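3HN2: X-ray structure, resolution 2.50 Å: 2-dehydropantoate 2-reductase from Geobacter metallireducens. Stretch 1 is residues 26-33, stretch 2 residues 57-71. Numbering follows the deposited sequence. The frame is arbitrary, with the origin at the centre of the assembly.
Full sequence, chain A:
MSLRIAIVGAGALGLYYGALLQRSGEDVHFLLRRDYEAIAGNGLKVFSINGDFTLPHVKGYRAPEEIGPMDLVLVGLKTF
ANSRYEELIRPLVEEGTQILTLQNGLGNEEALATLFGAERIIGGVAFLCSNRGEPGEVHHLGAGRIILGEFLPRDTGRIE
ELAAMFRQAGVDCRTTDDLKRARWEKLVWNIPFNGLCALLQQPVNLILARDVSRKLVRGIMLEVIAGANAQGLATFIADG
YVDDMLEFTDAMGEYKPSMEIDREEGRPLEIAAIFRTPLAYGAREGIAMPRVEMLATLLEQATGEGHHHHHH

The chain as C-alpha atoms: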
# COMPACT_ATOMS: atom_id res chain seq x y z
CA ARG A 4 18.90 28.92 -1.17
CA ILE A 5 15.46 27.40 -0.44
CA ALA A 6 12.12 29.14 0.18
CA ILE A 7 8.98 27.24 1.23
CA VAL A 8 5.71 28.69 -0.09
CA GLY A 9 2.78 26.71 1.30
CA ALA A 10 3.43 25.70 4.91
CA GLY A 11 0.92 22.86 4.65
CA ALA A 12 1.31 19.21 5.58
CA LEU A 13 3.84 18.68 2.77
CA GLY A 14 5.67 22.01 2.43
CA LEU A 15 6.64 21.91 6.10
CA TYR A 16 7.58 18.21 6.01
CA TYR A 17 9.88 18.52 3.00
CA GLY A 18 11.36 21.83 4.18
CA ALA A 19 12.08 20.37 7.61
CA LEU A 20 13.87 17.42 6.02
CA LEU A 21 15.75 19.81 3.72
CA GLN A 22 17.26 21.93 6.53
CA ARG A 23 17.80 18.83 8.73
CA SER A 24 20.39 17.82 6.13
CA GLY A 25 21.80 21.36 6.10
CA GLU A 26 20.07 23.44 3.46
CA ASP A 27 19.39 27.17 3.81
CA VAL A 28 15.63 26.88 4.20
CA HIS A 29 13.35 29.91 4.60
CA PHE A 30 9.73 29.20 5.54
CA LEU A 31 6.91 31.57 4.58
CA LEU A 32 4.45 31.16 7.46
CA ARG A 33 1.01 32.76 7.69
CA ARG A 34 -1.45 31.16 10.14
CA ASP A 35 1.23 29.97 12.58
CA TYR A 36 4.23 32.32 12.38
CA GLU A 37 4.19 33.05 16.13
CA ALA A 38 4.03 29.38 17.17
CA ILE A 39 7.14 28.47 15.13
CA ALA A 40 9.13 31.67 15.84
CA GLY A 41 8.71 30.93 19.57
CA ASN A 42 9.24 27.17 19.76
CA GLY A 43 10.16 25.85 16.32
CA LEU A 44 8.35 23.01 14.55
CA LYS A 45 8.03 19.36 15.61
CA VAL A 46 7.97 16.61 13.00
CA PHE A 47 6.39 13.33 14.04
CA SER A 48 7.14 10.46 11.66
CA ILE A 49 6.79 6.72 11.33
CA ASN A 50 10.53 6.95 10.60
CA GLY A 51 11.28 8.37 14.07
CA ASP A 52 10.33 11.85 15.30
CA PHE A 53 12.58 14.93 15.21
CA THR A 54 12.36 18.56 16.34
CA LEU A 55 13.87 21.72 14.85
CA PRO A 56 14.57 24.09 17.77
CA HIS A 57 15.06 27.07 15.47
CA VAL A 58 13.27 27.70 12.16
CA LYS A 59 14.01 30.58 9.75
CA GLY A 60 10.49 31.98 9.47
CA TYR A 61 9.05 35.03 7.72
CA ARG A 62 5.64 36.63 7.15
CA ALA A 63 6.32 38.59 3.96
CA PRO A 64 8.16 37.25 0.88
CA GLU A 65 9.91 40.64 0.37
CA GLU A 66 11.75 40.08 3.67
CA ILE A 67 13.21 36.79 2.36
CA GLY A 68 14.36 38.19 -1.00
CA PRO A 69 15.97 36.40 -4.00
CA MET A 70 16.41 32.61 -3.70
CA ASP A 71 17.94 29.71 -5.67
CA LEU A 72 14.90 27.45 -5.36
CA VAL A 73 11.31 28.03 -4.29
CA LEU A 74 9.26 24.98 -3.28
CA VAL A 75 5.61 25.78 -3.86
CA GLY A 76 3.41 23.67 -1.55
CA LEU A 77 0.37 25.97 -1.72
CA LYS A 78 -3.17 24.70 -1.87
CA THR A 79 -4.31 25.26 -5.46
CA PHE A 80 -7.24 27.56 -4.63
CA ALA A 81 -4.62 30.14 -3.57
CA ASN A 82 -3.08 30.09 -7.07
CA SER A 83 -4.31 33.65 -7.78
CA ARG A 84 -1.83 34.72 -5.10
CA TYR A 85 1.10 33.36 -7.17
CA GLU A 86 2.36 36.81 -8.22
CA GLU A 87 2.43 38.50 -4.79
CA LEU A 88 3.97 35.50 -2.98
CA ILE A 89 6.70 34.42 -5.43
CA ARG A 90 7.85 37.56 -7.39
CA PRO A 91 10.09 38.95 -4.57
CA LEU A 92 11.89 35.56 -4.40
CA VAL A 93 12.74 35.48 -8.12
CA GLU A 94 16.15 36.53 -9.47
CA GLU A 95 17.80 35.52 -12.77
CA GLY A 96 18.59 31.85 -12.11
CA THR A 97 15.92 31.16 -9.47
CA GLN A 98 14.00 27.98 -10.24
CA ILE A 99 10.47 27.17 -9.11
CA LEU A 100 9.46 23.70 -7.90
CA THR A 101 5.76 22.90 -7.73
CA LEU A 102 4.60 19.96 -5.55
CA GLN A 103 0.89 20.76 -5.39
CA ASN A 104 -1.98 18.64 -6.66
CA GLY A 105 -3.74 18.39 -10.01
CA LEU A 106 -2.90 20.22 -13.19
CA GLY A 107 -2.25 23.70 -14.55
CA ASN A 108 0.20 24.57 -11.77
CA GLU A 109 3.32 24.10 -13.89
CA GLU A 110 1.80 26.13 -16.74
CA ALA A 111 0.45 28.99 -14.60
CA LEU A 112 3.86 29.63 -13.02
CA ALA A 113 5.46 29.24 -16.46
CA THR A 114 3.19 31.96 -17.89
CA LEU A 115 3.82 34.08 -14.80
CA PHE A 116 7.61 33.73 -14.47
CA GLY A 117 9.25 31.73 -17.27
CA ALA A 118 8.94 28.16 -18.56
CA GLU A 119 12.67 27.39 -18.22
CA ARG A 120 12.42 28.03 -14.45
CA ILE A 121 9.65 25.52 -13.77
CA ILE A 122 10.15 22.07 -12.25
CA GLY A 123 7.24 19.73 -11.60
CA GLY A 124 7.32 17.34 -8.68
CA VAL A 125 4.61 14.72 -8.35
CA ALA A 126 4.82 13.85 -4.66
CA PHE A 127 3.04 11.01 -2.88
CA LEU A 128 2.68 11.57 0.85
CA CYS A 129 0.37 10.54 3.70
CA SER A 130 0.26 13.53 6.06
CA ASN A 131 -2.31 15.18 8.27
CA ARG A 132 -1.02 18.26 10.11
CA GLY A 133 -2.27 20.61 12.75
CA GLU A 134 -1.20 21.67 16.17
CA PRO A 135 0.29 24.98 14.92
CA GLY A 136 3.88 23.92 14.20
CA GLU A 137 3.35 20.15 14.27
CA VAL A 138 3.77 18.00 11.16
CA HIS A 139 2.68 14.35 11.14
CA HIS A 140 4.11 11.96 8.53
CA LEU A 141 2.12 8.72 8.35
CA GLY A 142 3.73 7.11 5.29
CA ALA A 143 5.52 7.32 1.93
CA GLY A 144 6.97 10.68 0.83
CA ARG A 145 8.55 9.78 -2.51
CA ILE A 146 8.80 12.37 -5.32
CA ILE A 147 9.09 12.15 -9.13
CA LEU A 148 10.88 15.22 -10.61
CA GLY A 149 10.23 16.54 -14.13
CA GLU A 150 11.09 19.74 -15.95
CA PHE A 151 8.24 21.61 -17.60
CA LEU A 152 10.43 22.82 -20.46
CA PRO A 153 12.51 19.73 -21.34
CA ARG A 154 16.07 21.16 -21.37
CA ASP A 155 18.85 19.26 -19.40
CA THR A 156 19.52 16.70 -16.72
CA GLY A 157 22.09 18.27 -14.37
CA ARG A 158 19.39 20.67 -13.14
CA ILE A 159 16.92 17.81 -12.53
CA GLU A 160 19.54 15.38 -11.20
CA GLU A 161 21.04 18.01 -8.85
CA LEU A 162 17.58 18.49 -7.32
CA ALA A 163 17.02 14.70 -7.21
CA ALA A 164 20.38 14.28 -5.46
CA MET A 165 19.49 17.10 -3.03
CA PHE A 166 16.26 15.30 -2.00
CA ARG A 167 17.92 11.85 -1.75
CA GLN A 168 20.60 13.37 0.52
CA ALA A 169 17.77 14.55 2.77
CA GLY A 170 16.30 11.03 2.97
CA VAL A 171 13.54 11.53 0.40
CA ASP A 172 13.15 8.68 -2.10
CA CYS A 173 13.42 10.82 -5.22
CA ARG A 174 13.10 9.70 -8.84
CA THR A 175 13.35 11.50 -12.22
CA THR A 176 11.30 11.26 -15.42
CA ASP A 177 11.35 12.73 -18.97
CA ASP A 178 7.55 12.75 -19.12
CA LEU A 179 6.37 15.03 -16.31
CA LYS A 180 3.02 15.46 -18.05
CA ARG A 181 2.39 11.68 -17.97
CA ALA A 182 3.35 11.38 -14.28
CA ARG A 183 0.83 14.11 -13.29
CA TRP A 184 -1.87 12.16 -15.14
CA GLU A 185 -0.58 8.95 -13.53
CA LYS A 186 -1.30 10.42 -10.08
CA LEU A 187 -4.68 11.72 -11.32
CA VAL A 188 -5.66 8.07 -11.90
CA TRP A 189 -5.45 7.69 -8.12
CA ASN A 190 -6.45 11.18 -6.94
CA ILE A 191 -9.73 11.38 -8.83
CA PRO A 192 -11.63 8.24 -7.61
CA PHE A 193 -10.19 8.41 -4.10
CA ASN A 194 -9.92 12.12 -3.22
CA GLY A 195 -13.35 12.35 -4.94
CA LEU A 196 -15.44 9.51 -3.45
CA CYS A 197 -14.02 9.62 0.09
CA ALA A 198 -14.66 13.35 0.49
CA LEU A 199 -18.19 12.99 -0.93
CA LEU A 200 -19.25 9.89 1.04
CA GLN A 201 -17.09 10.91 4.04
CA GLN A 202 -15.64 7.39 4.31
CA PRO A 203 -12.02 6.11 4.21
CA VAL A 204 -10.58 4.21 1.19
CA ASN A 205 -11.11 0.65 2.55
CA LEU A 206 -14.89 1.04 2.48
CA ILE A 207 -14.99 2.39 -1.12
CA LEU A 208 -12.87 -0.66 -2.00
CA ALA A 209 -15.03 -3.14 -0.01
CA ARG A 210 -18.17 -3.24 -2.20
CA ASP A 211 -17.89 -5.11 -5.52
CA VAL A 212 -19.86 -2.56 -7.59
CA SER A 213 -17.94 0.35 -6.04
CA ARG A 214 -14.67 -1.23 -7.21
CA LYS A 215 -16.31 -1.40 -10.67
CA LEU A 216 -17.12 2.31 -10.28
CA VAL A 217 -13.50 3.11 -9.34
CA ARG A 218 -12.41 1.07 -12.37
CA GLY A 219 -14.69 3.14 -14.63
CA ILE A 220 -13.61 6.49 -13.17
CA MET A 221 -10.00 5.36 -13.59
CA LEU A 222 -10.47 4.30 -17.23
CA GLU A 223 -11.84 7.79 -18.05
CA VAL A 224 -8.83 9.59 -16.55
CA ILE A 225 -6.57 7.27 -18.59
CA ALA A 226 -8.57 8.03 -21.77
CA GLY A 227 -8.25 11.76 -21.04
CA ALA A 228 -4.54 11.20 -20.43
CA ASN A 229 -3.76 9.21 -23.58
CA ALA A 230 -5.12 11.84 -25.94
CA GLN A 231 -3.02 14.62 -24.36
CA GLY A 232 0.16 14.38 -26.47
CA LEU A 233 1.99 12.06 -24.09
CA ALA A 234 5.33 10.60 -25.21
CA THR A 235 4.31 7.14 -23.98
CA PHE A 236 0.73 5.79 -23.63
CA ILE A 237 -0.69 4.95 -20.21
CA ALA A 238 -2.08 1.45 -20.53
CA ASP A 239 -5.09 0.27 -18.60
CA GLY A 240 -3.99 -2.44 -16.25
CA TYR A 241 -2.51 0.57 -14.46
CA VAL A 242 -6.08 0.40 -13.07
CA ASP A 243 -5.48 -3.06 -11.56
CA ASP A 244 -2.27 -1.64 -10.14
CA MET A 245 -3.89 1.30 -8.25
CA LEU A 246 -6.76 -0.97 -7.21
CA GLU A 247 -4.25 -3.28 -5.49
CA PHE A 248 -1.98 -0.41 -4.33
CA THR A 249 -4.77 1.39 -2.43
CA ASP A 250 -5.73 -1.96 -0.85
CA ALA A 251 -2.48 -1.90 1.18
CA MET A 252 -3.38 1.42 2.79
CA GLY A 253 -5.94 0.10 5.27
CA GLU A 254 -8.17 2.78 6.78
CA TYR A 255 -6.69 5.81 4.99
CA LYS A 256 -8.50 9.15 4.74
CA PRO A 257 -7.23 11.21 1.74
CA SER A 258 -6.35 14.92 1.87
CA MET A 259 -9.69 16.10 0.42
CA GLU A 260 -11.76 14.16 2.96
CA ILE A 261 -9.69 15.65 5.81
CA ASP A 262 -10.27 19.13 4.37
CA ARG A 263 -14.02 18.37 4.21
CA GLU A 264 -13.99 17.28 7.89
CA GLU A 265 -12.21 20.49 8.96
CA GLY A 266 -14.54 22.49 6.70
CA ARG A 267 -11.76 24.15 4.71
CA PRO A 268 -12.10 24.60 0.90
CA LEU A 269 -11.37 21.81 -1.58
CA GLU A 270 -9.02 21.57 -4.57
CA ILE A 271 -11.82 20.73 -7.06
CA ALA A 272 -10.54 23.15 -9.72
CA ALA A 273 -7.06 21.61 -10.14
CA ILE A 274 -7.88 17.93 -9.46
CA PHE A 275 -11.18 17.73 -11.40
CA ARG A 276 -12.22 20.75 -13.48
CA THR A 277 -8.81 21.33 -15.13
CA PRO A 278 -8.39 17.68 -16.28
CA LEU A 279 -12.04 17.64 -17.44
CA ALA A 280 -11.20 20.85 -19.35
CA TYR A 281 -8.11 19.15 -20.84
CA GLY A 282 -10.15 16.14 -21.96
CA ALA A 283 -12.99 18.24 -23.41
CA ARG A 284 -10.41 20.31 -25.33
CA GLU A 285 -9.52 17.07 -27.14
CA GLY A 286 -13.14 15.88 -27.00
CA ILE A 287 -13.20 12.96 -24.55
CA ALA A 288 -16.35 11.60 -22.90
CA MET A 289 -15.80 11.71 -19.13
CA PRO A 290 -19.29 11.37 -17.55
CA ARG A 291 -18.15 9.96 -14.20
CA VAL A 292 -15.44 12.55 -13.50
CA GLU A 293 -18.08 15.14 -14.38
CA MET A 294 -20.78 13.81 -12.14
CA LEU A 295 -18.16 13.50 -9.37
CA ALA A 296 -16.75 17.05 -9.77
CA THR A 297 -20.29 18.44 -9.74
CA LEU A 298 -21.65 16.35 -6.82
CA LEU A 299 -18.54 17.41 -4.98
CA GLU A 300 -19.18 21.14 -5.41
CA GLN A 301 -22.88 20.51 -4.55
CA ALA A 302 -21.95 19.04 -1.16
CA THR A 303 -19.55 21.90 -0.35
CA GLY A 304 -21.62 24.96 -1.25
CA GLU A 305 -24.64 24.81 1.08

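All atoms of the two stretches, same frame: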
# COMPACT_ATOMS: atom_id res chain seq x y z
N GLU A 26 20.37 22.58 4.59
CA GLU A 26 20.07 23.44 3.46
C GLU A 26 19.52 24.74 4.03
O GLU A 26 18.87 24.74 5.08
CB GLU A 26 19.05 22.78 2.53
CG GLU A 26 19.46 22.76 1.06
CD GLU A 26 20.50 21.69 0.74
OE1 GLU A 26 21.37 21.95 -0.13
OE2 GLU A 26 20.45 20.60 1.33
N ASP A 27 19.80 25.85 3.34
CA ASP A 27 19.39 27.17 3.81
C ASP A 27 17.91 27.39 3.50
O ASP A 27 17.55 27.97 2.47
CB ASP A 27 20.27 28.26 3.18
CG ASP A 27 20.24 29.57 3.95
OD1 ASP A 27 19.64 29.62 5.05
OD2 ASP A 27 20.83 30.55 3.46
N VAL A 28 17.07 26.92 4.41
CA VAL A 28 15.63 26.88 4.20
C VAL A 28 14.94 28.06 4.88
O VAL A 28 15.20 28.36 6.05
CB VAL A 28 15.04 25.51 4.67
CG1 VAL A 28 13.54 25.46 4.49
CG2 VAL A 28 15.66 24.38 3.89
N HIS A 29 14.07 28.73 4.13
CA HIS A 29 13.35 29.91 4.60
C HIS A 29 11.86 29.66 4.45
O HIS A 29 11.34 29.63 3.33
CB HIS A 29 13.76 31.14 3.79
CG HIS A 29 15.23 31.39 3.76
ND1 HIS A 29 16.08 30.76 2.88
CD2 HIS A 29 16.01 32.20 4.52
CE1 HIS A 29 17.32 31.16 3.09
NE2 HIS A 29 17.31 32.04 4.08
N PHE A 30 11.17 29.47 5.56
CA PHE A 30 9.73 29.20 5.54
C PHE A 30 8.90 30.49 5.48
O PHE A 30 9.15 31.44 6.22
CB PHE A 30 9.32 28.41 6.78
CG PHE A 30 9.78 26.98 6.77
CD1 PHE A 30 8.98 25.98 6.24
CD2 PHE A 30 11.01 26.62 7.33
CE1 PHE A 30 9.39 24.65 6.25
CE2 PHE A 30 11.43 25.30 7.35
CZ PHE A 30 10.62 24.31 6.80
N LEU A 31 7.92 30.51 4.58
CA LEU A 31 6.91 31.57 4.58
C LEU A 31 5.67 31.11 5.33
O LEU A 31 4.81 30.42 4.78
CB LEU A 31 6.57 32.01 3.14
CG LEU A 31 5.70 33.27 2.95
CD1 LEU A 31 6.31 34.49 3.64
CD2 LEU A 31 5.46 33.56 1.47
N LEU A 32 5.59 31.50 6.61
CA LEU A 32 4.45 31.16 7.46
C LEU A 32 3.38 32.25 7.42
O LEU A 32 3.68 33.42 7.17
CB LEU A 32 4.90 30.94 8.91
CG LEU A 32 5.80 29.78 9.35
CD1 LEU A 32 5.59 28.47 8.57
CD2 LEU A 32 7.26 30.19 9.34
N ARG A 33 2.14 31.85 7.69
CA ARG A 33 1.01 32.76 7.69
C ARG A 33 0.20 32.57 8.97
O ARG A 33 0.28 33.39 9.89
CB ARG A 33 0.14 32.52 6.45
CG ARG A 33 -0.90 33.60 6.18
CD ARG A 33 -2.03 33.04 5.34
NE ARG A 33 -3.16 33.96 5.24
CZ ARG A 33 -3.78 34.29 4.11
NH1 ARG A 33 -4.80 35.13 4.12
NH2 ARG A 33 -3.39 33.76 2.95
N HIS A 57 15.14 25.80 16.16
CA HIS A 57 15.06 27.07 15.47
C HIS A 57 14.63 26.86 14.01
O HIS A 57 15.11 25.94 13.34
CB HIS A 57 16.41 27.79 15.54
CG HIS A 57 16.56 28.92 14.56
ND1 HIS A 57 17.50 28.92 13.57
CD2 HIS A 57 15.86 30.07 14.42
CE1 HIS A 57 17.39 30.02 12.85
NE2 HIS A 57 16.40 30.74 13.35
N VAL A 58 13.72 27.70 13.55
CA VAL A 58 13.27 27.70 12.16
C VAL A 58 13.32 29.13 11.61
O VAL A 58 12.80 30.07 12.23
CB VAL A 58 11.86 27.07 12.02
CG1 VAL A 58 11.13 27.56 10.78
CG2 VAL A 58 11.95 25.55 12.01
N LYS A 59 13.99 29.30 10.46
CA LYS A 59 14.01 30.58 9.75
C LYS A 59 12.65 30.88 9.15
O LYS A 59 12.33 30.44 8.05
CB LYS A 59 15.06 30.57 8.64
CG LYS A 59 16.42 31.11 9.03
CD LYS A 59 17.28 31.29 7.80
CE LYS A 59 18.61 31.92 8.13
NZ LYS A 59 19.40 32.20 6.90
N GLY A 60 11.84 31.64 9.89
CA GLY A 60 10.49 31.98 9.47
C GLY A 60 10.30 33.43 9.10
O GLY A 60 11.01 34.31 9.60
N TYR A 61 9.36 33.69 8.20
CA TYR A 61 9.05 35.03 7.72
C TYR A 61 7.55 35.17 7.51
O TYR A 61 6.83 34.16 7.45
CB TYR A 61 9.79 35.32 6.41
CG TYR A 61 11.30 35.35 6.49
CD1 TYR A 61 12.06 34.19 6.36
CD2 TYR A 61 11.98 36.56 6.68
CE1 TYR A 61 13.45 34.21 6.43
CE2 TYR A 61 13.37 36.59 6.75
CZ TYR A 61 14.10 35.42 6.62
OH TYR A 61 15.47 35.46 6.69
N ARG A 62 7.07 36.40 7.39
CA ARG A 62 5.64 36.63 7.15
C ARG A 62 5.37 37.34 5.82
O ARG A 62 4.26 37.29 5.30
CB ARG A 62 4.98 37.35 8.33
CG ARG A 62 5.63 38.66 8.77
CD ARG A 62 5.46 38.90 10.27
NE ARG A 62 4.19 38.38 10.79
CZ ARG A 62 3.81 38.45 12.06
NH1 ARG A 62 2.63 37.94 12.42
NH2 ARG A 62 4.59 39.01 12.97
N ALA A 63 6.40 37.98 5.28
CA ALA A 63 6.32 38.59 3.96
C ALA A 63 7.44 38.04 3.10
O ALA A 63 8.56 37.86 3.58
CB ALA A 63 6.42 40.11 4.06
N PRO A 64 7.14 37.73 1.82
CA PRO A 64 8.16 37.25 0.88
C PRO A 64 9.25 38.28 0.53
O PRO A 64 10.36 37.88 0.18
CB PRO A 64 7.36 36.89 -0.38
CG PRO A 64 6.09 37.61 -0.26
CD PRO A 64 5.80 37.76 1.20
N GLU A 65 8.93 39.57 0.64
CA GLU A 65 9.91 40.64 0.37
C GLU A 65 11.00 40.76 1.43
O GLU A 65 12.03 41.38 1.20
CB GLU A 65 9.22 41.99 0.12
CG GLU A 65 8.13 42.37 1.12
CD GLU A 65 6.73 42.03 0.63
OE1 GLU A 65 5.82 42.88 0.78
OE2 GLU A 65 6.53 40.92 0.10
N GLU A 66 10.75 40.15 2.60
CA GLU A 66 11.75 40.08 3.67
C GLU A 66 12.78 38.99 3.38
O GLU A 66 13.95 39.13 3.75
CB GLU A 66 11.06 39.80 5.01
CG GLU A 66 9.98 40.81 5.39
CD GLU A 66 9.20 40.42 6.64
OE1 GLU A 66 8.56 41.31 7.25
OE2 GLU A 66 9.21 39.23 7.02
N ILE A 67 12.34 37.92 2.73
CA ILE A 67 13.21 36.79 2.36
C ILE A 67 14.14 37.17 1.21
O ILE A 67 15.35 36.92 1.28
CB ILE A 67 12.39 35.54 1.96
CG1 ILE A 67 11.29 35.26 2.99
CG2 ILE A 67 13.30 34.33 1.78
CD1 ILE A 67 10.42 34.05 2.68
N GLY A 68 13.58 37.76 0.16
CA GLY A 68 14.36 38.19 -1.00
C GLY A 68 14.68 37.06 -1.97
O GLY A 68 14.14 35.96 -1.84
N PRO A 69 15.57 37.34 -2.95
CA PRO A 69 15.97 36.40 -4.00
C PRO A 69 16.49 35.06 -3.46
O PRO A 69 17.22 35.03 -2.47
CB PRO A 69 17.09 37.15 -4.73
CG PRO A 69 16.78 38.58 -4.51
CD PRO A 69 16.23 38.65 -3.11
N MET A 70 16.07 33.97 -4.11
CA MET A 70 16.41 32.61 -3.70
C MET A 70 17.00 31.82 -4.87
O MET A 70 17.02 32.31 -6.01
CB MET A 70 15.16 31.90 -3.17
CG MET A 70 14.54 32.51 -1.92
SD MET A 70 15.15 31.81 -0.37
CE MET A 70 16.43 32.98 0.07
N ASP A 71 17.50 30.62 -4.60
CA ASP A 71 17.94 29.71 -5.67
C ASP A 71 16.79 28.81 -6.11
O ASP A 71 16.61 28.54 -7.30
CB ASP A 71 19.11 28.84 -5.20
CG ASP A 71 20.41 29.63 -5.08
OD1 ASP A 71 20.68 30.49 -5.95
OD2 ASP A 71 21.16 29.37 -4.12

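Parallel strands bond in a characteristic way: a residue on one strand uses both its NH and its C=O, and these reach two different residues of the neighbour, one on each side of its bridge partner. The contact between residues 26-33 and 57-71 of this reductase is a compact example, and it also shows how side chains extend such a pairing beyond the strands themselves.

Following the second segment from its start, Val58 makes the first apolar contact, its CG1 lying 3.6 Å from CD2 of Phe30. Lys59 then does two jobs. Its carbonyl O accepts a hydrogen bond from the N of Phe30 (2.9 Å), the straightest of the three backbone bonds at 154°, while its side chain runs back along the first segment so that NZ forms a salt bridge with OD1 of Asp27 at 3.2 Å. The aliphatic start of the same side chain packs against the backbone, with CB 3.4 Å from the O of Val28.

Gly60 is the bridge partner of Phe30, their CA atoms 4.9 Å apart. Its CA makes a CA-H...O contact of 3.6 Å with the O of Phe30, and lies 3.7 Å from CD2 of Leu32. That methyl occupies the side where a side chain would emerge: an ideal CB would come within 2.9 Å of Leu32 CD2, a clash, so glycine suits the close packing here.

Tyr61 completes the ladder. Its N donates to the O of Phe30 (3.0 Å), so Phe30 spans Gly60 in the classic parallel manner, and its O accepts from the N of Leu32 (3.1 Å). Tyr61 and its bridge partner Leu31 direct their side chains to the same face of the sheet. The tyrosine ring reaches His29: Tyr61 CE1 lies at the edge of the imidazole, near its plane, 3.8 Å from His29 CD2.

Beyond the strand, the chain turns across Leu31, whose CD1 lies 3.7 Å from the C of Arg62 and 4.1 Å from CD of Pro64. A short, weakly bonded helix follows and brings Ile67 back toward the first segment: its CD1 is 4.2 Å from Leu31 CD1, and its CG2 is 3.8 Å from His29 CB. Gly68 leaves the helix with positive phi, a conformation that favours glycine.

Met70 closes the contact. Its CE sits over one face of the His29 ring, 3.9 Å from the ring centroid, in a CH-pi interaction. His29 is thus contacted by Tyr61, Ile67 and Met70, and has the largest area covered of any residue in the contact.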